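Probable arabinosyltransferase C (Mycobacterium tuberculosis, PDB 3PTY) polymerises arabinose into the arabinan of the mycobacterial cell wall, its C-terminal extracellular domain acting as a lectin-like carbohydrate-binding module. Local coordinates at residues L146-Y151 / V225-D230; L180-D185 / G195-A200; L38-P43 / T326-L331; D160-L165 / R246-R251; A49-P54 / W150-T155. All blocks are in the same frame, centred on the assembly; numbering follows the deposited sequence.

Contact 1 (L146-Y151 / V225-D230); sequences LRSGWY and VRLVAD
Arg-226 is layered between Trp-150 and Arg-147. Its CD sits over the six-membered ring of Trp-150, 3.7 Å from the ring centroid, a CH-pi contact, and its guanidinium runs on almost parallel to the indole, the planes 15° apart, with Trp-150 CZ2 against one face. The opposite face carries the aliphatic Arg-147 CD, 3.5 Å from Arg-226 NH1. CG of Arg-226 stands between its own backbone N and carbonyl carbon (chi1 69°), and the chain then runs extended, which lays it from CG to the guanidinium along the indole. A water ties Arg-226 NH1 to Ser-148 O, while Arg-226 NE is hydrogen-bonded to Gln-181 OE1 on strand 178-183. Beneath this layer the strands are antiparallel but not continuous. Leu-146 and Ala-229 form a hydrogen-bonded pair, as do Tyr-151 and Val-225, yet the register slips by one residue between them. Ser-148 fills the break: its N reaches Leu-227 O at 2.9 Å, and its OG takes the place of a carbonyl, receiving Leu-227 N at 2.9 Å and donating to Gly-149 O at 2.7 Å. On the other face of the sheet Leu-146 and Ala-229 pack CB to CB. The two arginines bear like charges, Arg-147 NE standing 3.9 Å from Arg-226 NH1; the aromatic face, the water and the Gln-181 amide probably offset that repulsion.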
# COMPACT_ATOMS: atom_id res chain seq x y z
N LEU A 146 30.36 -18.73 6.45
CA LEU A 146 31.14 -17.50 6.35
C LEU A 146 31.59 -17.04 7.73
O LEU A 146 30.83 -17.10 8.69
CB LEU A 146 30.31 -16.40 5.70
CG LEU A 146 30.99 -15.03 5.52
CD1 LEU A 146 32.13 -15.13 4.50
CD2 LEU A 146 29.99 -14.00 5.07
N ARG A 147 32.83 -16.59 7.80
CA ARG A 147 33.34 -15.91 8.98
C ARG A 147 34.15 -14.73 8.47
O ARG A 147 35.16 -14.92 7.79
CB ARG A 147 34.24 -16.84 9.80
CG ARG A 147 34.86 -16.19 11.02
CD ARG A 147 35.50 -17.22 11.95
NE ARG A 147 36.76 -17.75 11.43
CZ ARG A 147 36.94 -19.00 11.00
NH1 ARG A 147 35.92 -19.86 11.02
NH2 ARG A 147 38.13 -19.38 10.55
N SER A 148 33.71 -13.52 8.79
CA SER A 148 34.41 -12.33 8.32
C SER A 148 35.67 -12.11 9.15
O SER A 148 35.87 -12.75 10.19
CB SER A 148 33.51 -11.09 8.43
OG SER A 148 33.46 -10.62 9.78
N GLY A 149 36.52 -11.21 8.68
CA GLY A 149 37.60 -10.70 9.50
C GLY A 149 37.01 -9.80 10.57
O GLY A 149 35.80 -9.53 10.60
N TRP A 150 37.87 -9.32 11.46
CA TRP A 150 37.44 -8.46 12.55
C TRP A 150 37.27 -7.01 12.12
O TRP A 150 38.09 -6.47 11.37
CB TRP A 150 38.44 -8.53 13.71
CG TRP A 150 38.47 -9.86 14.39
CD1 TRP A 150 39.44 -10.82 14.27
CD2 TRP A 150 37.50 -10.38 15.31
NE1 TRP A 150 39.12 -11.91 15.06
CE2 TRP A 150 37.94 -11.66 15.72
CE3 TRP A 150 36.30 -9.88 15.84
CZ2 TRP A 150 37.23 -12.45 16.62
CZ3 TRP A 150 35.59 -10.67 16.75
CH2 TRP A 150 36.06 -11.94 17.13
N TYR A 151 36.21 -6.38 12.63
CA TYR A 151 35.94 -4.96 12.41
C TYR A 151 36.04 -4.21 13.74
O TYR A 151 35.68 -4.75 14.78
CB TYR A 151 34.54 -4.78 11.83
CG TYR A 151 34.39 -5.30 10.42
CD1 TYR A 151 34.03 -6.63 10.19
CD2 TYR A 151 34.61 -4.47 9.32
CE1 TYR A 151 33.89 -7.11 8.90
CE2 TYR A 151 34.48 -4.95 8.02
CZ TYR A 151 34.12 -6.27 7.82
OH TYR A 151 33.97 -6.75 6.54
N VAL A 225 34.32 -6.75 16.33
CA VAL A 225 33.22 -7.66 16.03
C VAL A 225 33.44 -8.31 14.68
O VAL A 225 34.17 -7.79 13.84
CB VAL A 225 31.85 -6.94 16.00
CG1 VAL A 225 31.51 -6.38 17.38
CG2 VAL A 225 31.84 -5.84 14.93
N ARG A 226 32.81 -9.46 14.47
CA ARG A 226 32.83 -10.09 13.15
C ARG A 226 31.51 -10.79 12.91
O ARG A 226 30.76 -11.06 13.85
CB ARG A 226 33.99 -11.08 13.03
CG ARG A 226 33.84 -12.33 13.89
CD ARG A 226 35.04 -13.28 13.72
NE ARG A 226 34.99 -14.38 14.69
CZ ARG A 226 35.99 -15.22 14.93
NH1 ARG A 226 37.15 -15.12 14.27
NH2 ARG A 226 35.83 -16.18 15.83
N LEU A 227 31.23 -11.08 11.64
CA LEU A 227 30.02 -11.78 11.24
C LEU A 227 30.30 -13.25 11.00
O LEU A 227 31.34 -13.61 10.45
CB LEU A 227 29.46 -11.18 9.94
CG LEU A 227 29.15 -9.69 9.94
CD1 LEU A 227 28.61 -9.26 8.57
CD2 LEU A 227 28.16 -9.37 11.06
N VAL A 228 29.37 -14.10 11.41
CA VAL A 228 29.47 -15.52 11.09
C VAL A 228 28.12 -15.97 10.57
O VAL A 228 27.08 -15.58 11.09
CB VAL A 228 29.91 -16.37 12.30
CG1 VAL A 228 31.29 -15.92 12.79
CG2 VAL A 228 28.88 -16.28 13.41
N ALA A 229 28.14 -16.79 9.52
CA ALA A 229 26.92 -17.26 8.92
C ALA A 229 27.07 -18.73 8.57
O ALA A 229 28.15 -19.17 8.18
CB ALA A 229 26.57 -16.44 7.67
N ASP A 230 25.98 -19.47 8.71
CA ASP A 230 26.00 -20.90 8.47
C ASP A 230 24.77 -21.27 7.66
O ASP A 230 23.64 -21.10 8.11
CB ASP A 230 26.02 -21.65 9.81
CG ASP A 230 26.29 -23.13 9.64
OD1 ASP A 230 26.81 -23.53 8.57
OD2 ASP A 230 25.97 -23.91 10.57
O HOH W 1 37.83 -13.90 11.76

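Contact 2 (L180-D185 / G195-A200); sequences LQWATD and GSMEFA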
# COMPACT_ATOMS: atom_id res chain seq x y z
N LEU A 180 26.51 -12.14 15.21
CA LEU A 180 27.57 -11.17 15.40
C LEU A 180 28.38 -11.63 16.61
O LEU A 180 27.83 -11.77 17.70
CB LEU A 180 26.97 -9.80 15.69
CG LEU A 180 27.94 -8.65 15.98
CD1 LEU A 180 28.49 -8.06 14.69
CD2 LEU A 180 27.24 -7.57 16.79
N GLN A 181 29.67 -11.85 16.42
CA GLN A 181 30.55 -12.19 17.53
C GLN A 181 31.35 -10.95 17.93
O GLN A 181 31.68 -10.13 17.08
CB GLN A 181 31.50 -13.32 17.14
CG GLN A 181 30.81 -14.62 16.78
CD GLN A 181 31.80 -15.75 16.53
OE1 GLN A 181 32.98 -15.51 16.32
NE2 GLN A 181 31.30 -16.99 16.54
N TRP A 182 31.64 -10.82 19.22
CA TRP A 182 32.47 -9.73 19.70
C TRP A 182 33.70 -10.25 20.44
O TRP A 182 33.76 -11.43 20.83
CB TRP A 182 31.67 -8.78 20.61
CG TRP A 182 31.05 -9.46 21.80
CD1 TRP A 182 31.70 -9.93 22.92
CD2 TRP A 182 29.66 -9.72 22.00
NE1 TRP A 182 30.79 -10.47 23.79
CE2 TRP A 182 29.53 -10.36 23.26
CE3 TRP A 182 28.50 -9.48 21.25
CZ2 TRP A 182 28.29 -10.76 23.77
CZ3 TRP A 182 27.27 -9.89 21.76
CH2 TRP A 182 27.18 -10.52 23.00
N ALA A 183 34.66 -9.36 20.66
CA ALA A 183 35.92 -9.75 21.29
C ALA A 183 36.69 -8.53 21.77
O ALA A 183 36.52 -7.43 21.24
CB ALA A 183 36.78 -10.55 20.30
N THR A 184 37.53 -8.74 22.78
CA THR A 184 38.54 -7.77 23.17
C THR A 184 39.73 -7.92 22.22
O THR A 184 39.80 -8.89 21.46
CB THR A 184 39.05 -8.05 24.59
OG1 THR A 184 39.66 -9.35 24.62
CG2 THR A 184 37.90 -8.01 25.60
N ASP A 185 40.67 -6.97 22.27
CA ASP A 185 41.87 -7.07 21.45
C ASP A 185 42.59 -8.38 21.70
O ASP A 185 43.03 -9.06 20.77
CB ASP A 185 42.81 -5.90 21.73
CG ASP A 185 42.35 -4.61 21.09
OD1 ASP A 185 41.37 -4.64 20.30
OD2 ASP A 185 42.97 -3.56 21.36
N GLY A 195 31.80 -13.58 23.01
CA GLY A 195 30.38 -13.86 23.00
C GLY A 195 29.78 -13.52 21.65
O GLY A 195 30.50 -13.10 20.73
N SER A 196 28.47 -13.70 21.52
CA SER A 196 27.81 -13.43 20.25
C SER A 196 26.33 -13.18 20.45
O SER A 196 25.76 -13.49 21.51
CB SER A 196 28.02 -14.59 19.28
OG SER A 196 27.31 -15.73 19.71
N MET A 197 25.70 -12.60 19.42
CA MET A 197 24.27 -12.36 19.47
C MET A 197 23.66 -12.58 18.09
O MET A 197 24.38 -12.69 17.09
CB MET A 197 23.97 -10.94 19.94
CG MET A 197 24.49 -9.84 19.00
SD MET A 197 24.27 -8.20 19.70
CE MET A 197 22.50 -8.23 19.99
N GLU A 198 22.34 -12.68 18.05
CA GLU A 198 21.60 -12.77 16.80
C GLU A 198 21.11 -11.40 16.40
O GLU A 198 21.19 -10.45 17.19
CB GLU A 198 20.42 -13.72 16.98
CG GLU A 198 20.85 -15.16 17.08
CD GLU A 198 19.70 -16.09 17.40
OE1 GLU A 198 18.55 -15.61 17.47
OE2 GLU A 198 19.95 -17.30 17.58
N PHE A 199 20.63 -11.28 15.17
CA PHE A 199 20.07 -10.04 14.66
C PHE A 199 18.55 -10.16 14.63
O PHE A 199 18.02 -11.25 14.49
CB PHE A 199 20.52 -9.79 13.21
CG PHE A 199 21.96 -9.39 13.06
CD1 PHE A 199 22.95 -10.35 12.92
CD2 PHE A 199 22.32 -8.05 13.04
CE1 PHE A 199 24.27 -9.99 12.77
CE2 PHE A 199 23.64 -7.67 12.89
CZ PHE A 199 24.62 -8.65 12.75
N ALA A 200 17.87 -9.02 14.75
CA ALA A 200 16.45 -8.96 14.42
C ALA A 200 16.34 -8.81 12.91
O ALA A 200 16.90 -7.88 12.32
CB ALA A 200 15.79 -7.79 15.11
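The indole of Trp-182 lies flat over the backbone of Gly-195 and Ser-196, with Gly-195 C above the ring centre and Ser-196 N on the same face nearer the rim. At the edge of its six-membered ring stands Met-197 SD, 5.3 Å from the centroid and 80° off the normal, an edge-on Met-aromatic contact. The two strands are antiparallel neighbours in the large sheet of this lectin-like beta-sandwich domain, joined by a connection that includes helix 185-189. A chi1 of 57° swings the Trp-182 ring back across the partner strand, and Gly-195, with no side chain, lets it rest directly on the backbone. Leu-180 and Met-197 lie on the same face of the sheet, side by side, with Leu-180 CB also 3.9 Å from Phe-199 CZ; Leu-165 continues this apolar layer. The other face is more polar. Gln-181 CG packs on Ser-196 CB at 3.7 Å, but the polar ends look elsewhere, Gln-181 OE1 to Arg-226 and Ser-196 OG to Arg-179. Leu-180 and Met-197 exchange two backbone bonds as a hydrogen-bonded pair. Beyond them the ladder continues at the pair below the indole, where Trp-182 N donates to Gly-195 O at 3.0 Å and 165°.

Contact 3 (L38-P43 / T326-L331); sequences LVELDP and TVASYL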
# COMPACT_ATOMS: atom_id res chain seq x y z
N LEU A 38 13.87 7.54 11.76
CA LEU A 38 15.25 7.97 11.62
C LEU A 38 15.81 7.44 10.30
O LEU A 38 15.75 6.24 10.03
CB LEU A 38 16.09 7.45 12.80
CG LEU A 38 15.63 7.94 14.18
CD1 LEU A 38 16.62 7.52 15.27
CD2 LEU A 38 15.47 9.45 14.16
N VAL A 39 16.37 8.33 9.49
CA VAL A 39 16.73 8.00 8.12
C VAL A 39 18.24 7.96 7.96
O VAL A 39 18.94 8.86 8.40
CB VAL A 39 16.15 9.03 7.14
CG1 VAL A 39 16.62 8.74 5.71
CG2 VAL A 39 14.62 9.03 7.22
N GLU A 40 18.72 6.91 7.30
CA GLU A 40 20.15 6.72 7.08
C GLU A 40 20.45 6.88 5.59
O GLU A 40 20.44 5.90 4.85
CB GLU A 40 20.56 5.32 7.56
CG GLU A 40 22.02 4.98 7.29
CD GLU A 40 22.37 3.54 7.64
OE1 GLU A 40 21.47 2.67 7.64
OE2 GLU A 40 23.56 3.29 7.91
N LEU A 41 20.69 8.11 5.16
CA LEU A 41 20.91 8.40 3.75
C LEU A 41 22.22 7.85 3.21
O LEU A 41 22.34 7.55 2.03
CB LEU A 41 20.87 9.91 3.49
CG LEU A 41 19.50 10.58 3.50
CD1 LEU A 41 19.65 12.06 3.15
CD2 LEU A 41 18.59 9.89 2.51
N ASP A 42 23.22 7.75 4.08
CA ASP A 42 24.55 7.32 3.65
C ASP A 42 25.03 6.16 4.49
O ASP A 42 25.79 6.34 5.43
CB ASP A 42 25.54 8.48 3.75
CG ASP A 42 26.88 8.15 3.13
OD1 ASP A 42 27.05 7.03 2.61
OD2 ASP A 42 27.78 9.02 3.16
N PRO A 43 24.57 4.95 4.16
CA PRO A 43 24.97 3.76 4.93
C PRO A 43 26.48 3.55 4.91
O PRO A 43 27.03 2.97 5.84
CB PRO A 43 24.24 2.62 4.19
CG PRO A 43 23.94 3.18 2.82
CD PRO A 43 23.60 4.62 3.11
N THR A 326 14.53 2.98 -2.19
CA THR A 326 14.26 2.94 -0.76
C THR A 326 15.52 3.32 0.01
O THR A 326 16.60 2.79 -0.25
CB THR A 326 13.78 1.54 -0.33
OG1 THR A 326 12.59 1.23 -1.05
CG2 THR A 326 13.49 1.50 1.16
N VAL A 327 15.40 4.24 0.95
CA VAL A 327 16.53 4.60 1.78
C VAL A 327 16.41 3.89 3.12
O VAL A 327 15.30 3.60 3.58
CB VAL A 327 16.64 6.12 1.98
CG1 VAL A 327 16.79 6.83 0.63
CG2 VAL A 327 15.42 6.64 2.71
N ALA A 328 17.53 3.58 3.74
CA ALA A 328 17.49 2.86 5.01
C ALA A 328 16.84 3.74 6.06
O ALA A 328 17.14 4.92 6.16
CB ALA A 328 18.90 2.46 5.43
N SER A 329 15.94 3.17 6.86
CA SER A 329 15.33 3.94 7.93
C SER A 329 14.93 3.04 9.10
O SER A 329 14.77 1.83 8.93
CB SER A 329 14.10 4.71 7.42
OG SER A 329 13.04 3.82 7.14
N TYR A 330 14.73 3.65 10.27
CA TYR A 330 14.46 2.92 11.51
C TYR A 330 13.47 3.72 12.35
O TYR A 330 13.55 4.94 12.40
CB TYR A 330 15.76 2.73 12.30
CG TYR A 330 16.89 2.24 11.43
CD1 TYR A 330 17.69 3.14 10.73
CD2 TYR A 330 17.15 0.88 11.27
CE1 TYR A 330 18.71 2.71 9.91
CE2 TYR A 330 18.18 0.44 10.44
CZ TYR A 330 18.95 1.36 9.77
OH TYR A 330 19.97 0.95 8.94
N LEU A 331 12.55 3.03 13.02
CA LEU A 331 11.61 3.71 13.90
C LEU A 331 12.19 3.82 15.31
O LEU A 331 12.43 2.81 15.97
CB LEU A 331 10.29 2.94 13.96
CG LEU A 331 9.18 3.56 14.81
CD1 LEU A 331 8.79 4.93 14.25
CD2 LEU A 331 7.96 2.64 14.87
O HOH W 2 19.87 4.69 2.47
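Leu-38 and Tyr-330 make a hydrogen-bonded pair between antiparallel strands 37-40 and 322-331, neighbours in the mixed sheet, whose short axes run 149° apart, Leu-38 N reaching Tyr-330 O at 2.7 Å. Glu-40 N follows, donating to Ala-328 O at 2.8 Å. Next, a water accepts from Ala-328 N and donates to Glu-40 O. The side chains of Glu-40 and Tyr-330 meet diagonally across the strands, on one face of the sheet. Tyr-330 OH gives its hydrogen to Glu-40 OE1 at 2.6 Å; it comes from the syn side, 27° out of the carboxylate plane, and the carboxylate and phenol planes are turned 51° against each other. With CG anti to the backbone N and the chain extended beyond, Glu-40 runs along the edge of the phenol and passes Ala-328 CB, 3.4 Å from OE1. OE2 forms a salt bridge with Arg-246, so this buried carboxylate is held at both oxygens and probably stays ionised. On the face bearing Val-39 the contact is mainly apolar: Val-39 CG1 touches Val-327 CG2 at 3.9 Å, and Leu-41 CD2 lies 4.0 Å from Val-327 CG1. Leu-331, at the strand end, touches the bound octyl arabinofuranoside and packs on Trp-267 of the second subunit. Helix 253-257 packs on Val-39 and Leu-41, with Leu-342 of strand 341-347 beside Val-39; Tyr-330, on the opposite face, meets strand 209-214 of the second sheet.

Contact 4 (D160-L165 / R246-R251); sequences DRAPLL and RIPRVR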
# COMPACT_ATOMS: atom_id res chain seq x y z
N ASP A 160 25.03 11.53 16.08
CA ASP A 160 24.01 11.20 15.08
C ASP A 160 23.89 9.71 14.78
O ASP A 160 23.38 9.34 13.73
CB ASP A 160 24.30 11.95 13.78
CG ASP A 160 25.61 11.52 13.15
OD1 ASP A 160 26.43 10.88 13.85
OD2 ASP A 160 25.83 11.81 11.95
N ARG A 161 24.37 8.86 15.68
CA ARG A 161 24.33 7.41 15.44
C ARG A 161 23.08 6.76 16.04
O ARG A 161 22.66 7.11 17.13
CB ARG A 161 25.57 6.73 16.04
CG ARG A 161 26.90 7.00 15.32
CD ARG A 161 28.01 6.21 16.03
NE ARG A 161 29.27 6.18 15.30
CZ ARG A 161 30.45 6.49 15.84
NH1 ARG A 161 30.54 6.86 17.11
NH2 ARG A 161 31.56 6.44 15.10
N ALA A 162 22.49 5.82 15.31
CA ALA A 162 21.47 4.96 15.90
C ALA A 162 22.18 3.97 16.82
O ALA A 162 23.34 3.62 16.57
CB ALA A 162 20.71 4.21 14.81
N PRO A 163 21.51 3.53 17.89
CA PRO A 163 22.15 2.61 18.84
C PRO A 163 22.05 1.16 18.35
O PRO A 163 21.65 0.28 19.11
CB PRO A 163 21.30 2.78 20.10
CG PRO A 163 19.92 3.09 19.57
CD PRO A 163 20.12 3.85 18.27
N LEU A 164 22.41 0.93 17.09
CA LEU A 164 22.25 -0.38 16.48
C LEU A 164 23.48 -0.75 15.69
O LEU A 164 24.13 0.11 15.10
CB LEU A 164 21.08 -0.36 15.50
CG LEU A 164 19.68 -0.02 16.00
CD1 LEU A 164 18.75 0.15 14.81
CD2 LEU A 164 19.17 -1.10 16.94
N LEU A 165 23.78 -2.05 15.66
CA LEU A 165 24.75 -2.58 14.71
C LEU A 165 23.90 -3.18 13.60
O LEU A 165 23.03 -4.01 13.85
CB LEU A 165 25.60 -3.66 15.39
CG LEU A 165 26.80 -4.29 14.67
CD1 LEU A 165 26.39 -5.07 13.43
CD2 LEU A 165 27.83 -3.24 14.33
N ARG A 246 27.77 -2.11 10.14
CA ARG A 246 27.83 -0.66 10.31
C ARG A 246 27.01 -0.20 11.49
O ARG A 246 26.15 -0.94 12.00
CB ARG A 246 27.34 0.04 9.03
CG ARG A 246 25.84 -0.12 8.77
CD ARG A 246 25.49 0.45 7.40
NE ARG A 246 24.06 0.65 7.20
CZ ARG A 246 23.26 -0.21 6.58
NH1 ARG A 246 23.74 -1.35 6.12
NH2 ARG A 246 21.97 0.08 6.42
N ILE A 247 27.27 1.02 11.93
CA ILE A 247 26.43 1.70 12.92
C ILE A 247 25.85 2.93 12.24
O ILE A 247 26.58 3.89 11.96
CB ILE A 247 27.24 2.10 14.17
CG1 ILE A 247 27.77 0.84 14.88
CG2 ILE A 247 26.37 2.92 15.13
CD1 ILE A 247 28.67 1.16 16.08
N PRO A 248 24.55 2.92 11.96
CA PRO A 248 23.97 3.94 11.08
C PRO A 248 24.11 5.37 11.60
O PRO A 248 23.89 5.62 12.78
CB PRO A 248 22.48 3.57 11.03
CG PRO A 248 22.47 2.08 11.30
CD PRO A 248 23.56 1.89 12.34
N ARG A 249 24.49 6.29 10.72
CA ARG A 249 24.38 7.71 11.03
C ARG A 249 23.03 8.18 10.50
O ARG A 249 22.71 7.94 9.34
CB ARG A 249 25.54 8.47 10.39
CG ARG A 249 26.91 7.93 10.85
CD ARG A 249 28.07 8.73 10.29
NE ARG A 249 28.10 10.09 10.83
CZ ARG A 249 28.99 11.01 10.48
NH1 ARG A 249 29.93 10.73 9.58
NH2 ARG A 249 28.94 12.22 11.03
N VAL A 250 22.23 8.82 11.35
CA VAL A 250 20.83 9.09 11.00
C VAL A 250 20.43 10.53 11.29
O VAL A 250 21.08 11.22 12.06
CB VAL A 250 19.86 8.15 11.78
CG1 VAL A 250 20.08 6.69 11.40
CG2 VAL A 250 20.03 8.34 13.29
N ARG A 251 19.34 10.95 10.65
CA ARG A 251 18.67 12.23 10.92
C ARG A 251 17.18 11.92 10.87
O ARG A 251 16.79 10.94 10.24
CB ARG A 251 19.00 13.26 9.83
CG ARG A 251 20.48 13.68 9.77
CD ARG A 251 20.87 14.14 8.36
NE ARG A 251 20.12 15.32 7.93
CZ ARG A 251 20.00 15.72 6.66
NH1 ARG A 251 20.57 15.03 5.68
NH2 ARG A 251 19.30 16.81 6.37
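Asp-160 grips the 246-251 segment with both backbone and side chain. Its O receives Val-250 N at 2.7 Å, almost straight (168°), while its OD2 forms a salt bridge with Arg-249 NE at 3.1 Å, helped by a weak bond from Arg-249 NH2. OD2 takes NE on its syn side, but the carboxylate and guanidinium planes stand 78° apart, so the two groups are not paired flat. The bend of Arg-249 at chi3 (67°) turns its guanidinium back toward the aspartate. Arg-161 pairs with Arg-249 in a single backbone bridge; its extended aliphatic chain crosses Ile-247, CD resting 3.8 Å from Ile-247 CG2, and its NH1 is bonded to the backbone of Asn-156. Ala-162 closes the bridge through N to Pro-248 O at 2.9 Å, and its methyl is packed by Pro-248 CB and Val-250 CG1. Pro-163 centres an inverse gamma turn that swings the chain into strand 164-171. Leu-164 O is buried with no hydrogen-bond donor; Pro-248 CD lies 3.3 Å from it and Ile-247 CA makes a CA-H...O contact with it. Leu-165 then crosses Ile-247 at about a right angle, CD2 4.1 Å from CG1. This isolated beta bridge between two loop segments links the loop leading into strand 164-171, in the large antiparallel sheet, to the connection leading into strand 251-252 of the other sheet in this beta-sandwich domain.

Contact 5 (A49-P54 / W150-T155); sequences APVTAP and WYRLPT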
# COMPACT_ATOMS: atom_id res chain seq x y z
N ALA A 49 35.36 0.23 10.40
CA ALA A 49 36.66 -0.01 9.78
C ALA A 49 37.12 -1.43 10.11
O ALA A 49 36.96 -1.89 11.24
CB ALA A 49 37.69 1.01 10.28
N PRO A 50 37.68 -2.14 9.13
CA PRO A 50 38.27 -3.45 9.44
C PRO A 50 39.45 -3.24 10.38
O PRO A 50 40.12 -2.22 10.29
CB PRO A 50 38.78 -3.94 8.08
CG PRO A 50 38.05 -3.13 7.06
CD PRO A 50 37.79 -1.80 7.70
N VAL A 51 39.71 -4.20 11.26
CA VAL A 51 40.85 -4.08 12.16
C VAL A 51 42.18 -4.20 11.42
O VAL A 51 43.07 -3.36 11.56
CB VAL A 51 40.81 -5.14 13.28
CG1 VAL A 51 42.11 -5.10 14.10
CG2 VAL A 51 39.60 -4.92 14.17
N THR A 52 42.32 -5.26 10.61
CA THR A 52 43.58 -5.49 9.92
C THR A 52 43.47 -5.60 8.39
O THR A 52 44.36 -5.16 7.68
CB THR A 52 44.31 -6.75 10.46
OG1 THR A 52 43.43 -7.87 10.41
CG2 THR A 52 44.77 -6.52 11.90
N ALA A 53 42.37 -6.16 7.90
CA ALA A 53 42.25 -6.42 6.46
C ALA A 53 41.80 -5.20 5.67
O ALA A 53 41.06 -4.36 6.18
CB ALA A 53 41.29 -7.59 6.22
N PRO A 54 42.24 -5.09 4.40
CA PRO A 54 41.68 -4.04 3.54
C PRO A 54 40.17 -4.22 3.42
O PRO A 54 39.68 -5.34 3.56
CB PRO A 54 42.35 -4.30 2.18
CG PRO A 54 43.56 -5.10 2.49
CD PRO A 54 43.22 -5.92 3.70
N TRP A 150 37.87 -9.32 11.46
CA TRP A 150 37.44 -8.46 12.55
C TRP A 150 37.27 -7.01 12.12
O TRP A 150 38.09 -6.47 11.37
CB TRP A 150 38.44 -8.53 13.71
CG TRP A 150 38.47 -9.86 14.39
CD1 TRP A 150 39.44 -10.82 14.27
CD2 TRP A 150 37.50 -10.38 15.31
NE1 TRP A 150 39.12 -11.91 15.06
CE2 TRP A 150 37.94 -11.66 15.72
CE3 TRP A 150 36.30 -9.88 15.84
CZ2 TRP A 150 37.23 -12.45 16.62
CZ3 TRP A 150 35.59 -10.67 16.75
CH2 TRP A 150 36.06 -11.94 17.13
N TYR A 151 36.21 -6.38 12.63
CA TYR A 151 35.94 -4.96 12.41
C TYR A 151 36.04 -4.21 13.74
O TYR A 151 35.68 -4.75 14.78
CB TYR A 151 34.54 -4.78 11.83
CG TYR A 151 34.39 -5.30 10.42
CD1 TYR A 151 34.03 -6.63 10.19
CD2 TYR A 151 34.61 -4.47 9.32
CE1 TYR A 151 33.89 -7.11 8.90
CE2 TYR A 151 34.48 -4.95 8.02
CZ TYR A 151 34.12 -6.27 7.82
OH TYR A 151 33.97 -6.75 6.54
N ARG A 152 36.48 -2.97 13.68
CA ARG A 152 36.73 -2.18 14.88
C ARG A 152 35.47 -1.47 15.34
O ARG A 152 34.81 -0.79 14.55
CB ARG A 152 37.84 -1.17 14.60
CG ARG A 152 38.27 -0.30 15.80
CD ARG A 152 39.23 -1.04 16.75
NE ARG A 152 40.57 -1.35 16.21
CZ ARG A 152 41.14 -0.80 15.13
NH1 ARG A 152 40.52 0.13 14.42
NH2 ARG A 152 42.35 -1.19 14.77
N LEU A 153 35.11 -1.64 16.61
CA LEU A 153 34.01 -0.86 17.18
C LEU A 153 34.50 0.54 17.50
O LEU A 153 35.66 0.72 17.87
CB LEU A 153 33.48 -1.52 18.46
CG LEU A 153 32.68 -2.82 18.32
CD1 LEU A 153 32.53 -3.48 19.68
CD2 LEU A 153 31.31 -2.56 17.70
N PRO A 154 33.63 1.54 17.36
CA PRO A 154 34.01 2.94 17.59
C PRO A 154 34.37 3.20 19.05
O PRO A 154 33.84 2.56 19.96
CB PRO A 154 32.73 3.72 17.25
CG PRO A 154 31.87 2.77 16.49
CD PRO A 154 32.21 1.41 16.99
N THR A 155 35.28 4.15 19.26
CA THR A 155 35.56 4.66 20.59
C THR A 155 35.21 6.14 20.61
O THR A 155 34.76 6.68 21.62
CB THR A 155 37.03 4.45 20.99
OG1 THR A 155 37.88 4.97 19.95
CG2 THR A 155 37.32 2.97 21.18
O HOH W 3 35.16 1.36 13.05
O HOH W 4 40.20 -7.19 9.69
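Trp-150 O is held twice: Val-51 N donates to it at 2.8 Å, and a water donates at the same distance while accepting from Ala-53 N. Val-51 N comes in tilted 31° from the carbonyl plane. Two residues on, the chain is tied again, Arg-152 N pointing to Ala-49 O at 2.7 Å, nearly along the C=O axis. Between these two bonds Pro-50 lies against Tyr-151, its CG 4.1 Å from Tyr-151 CE2 and its CA near CD2. A further water bridges Ala-49 N and Arg-152 O, lengthening the backbone link by one step. Val-51 turns CG2 toward the 150-152 backbone, 3.8 Å from Trp-150 CB. Arg-152 curls back over the loop: CG starts anti to the backbone N (chi1 -177°), and bends at chi2 and chi3 bring one guanidinium face over Val-51 CA, with NH2 4.0 Å from Val-51 CG1. Apart from the buried Tyr-151, this is a surface contact. Ala-58 of helix 55-58 packs on both Pro-50 and Tyr-151. The arrangement is a single beta bridge, Pro-50 to Tyr-151, by which a proline-containing loop lines the edge of strand 144-152 without becoming a regular strand of the sheet.

Overall arrangement
Contacts 1, 2 and 5 lie on the same side of the chain's centre, on neighbouring strands of the large sheet. Contacts 1 and 5 share Trp-150 and Tyr-151, so the end of strand 144-152 has strand 224-231 on one side and the 49-54 loop on the other; the Arg-226 to Gln-181 bond carries contact 1 on to contact 2. Contacts 3 and 4 are buried nearer the chain centre and joined by Glu-40 with Arg-246. Contact 5 is at the surface, held by backbone bonds and two waters; contacts 1 and 2, partly buried, use an arginine-indole layer and a tryptophan over glycine. A tyrosine-carboxylate bond and one water mark contact 3, an Asp-Arg salt bridge contact 4.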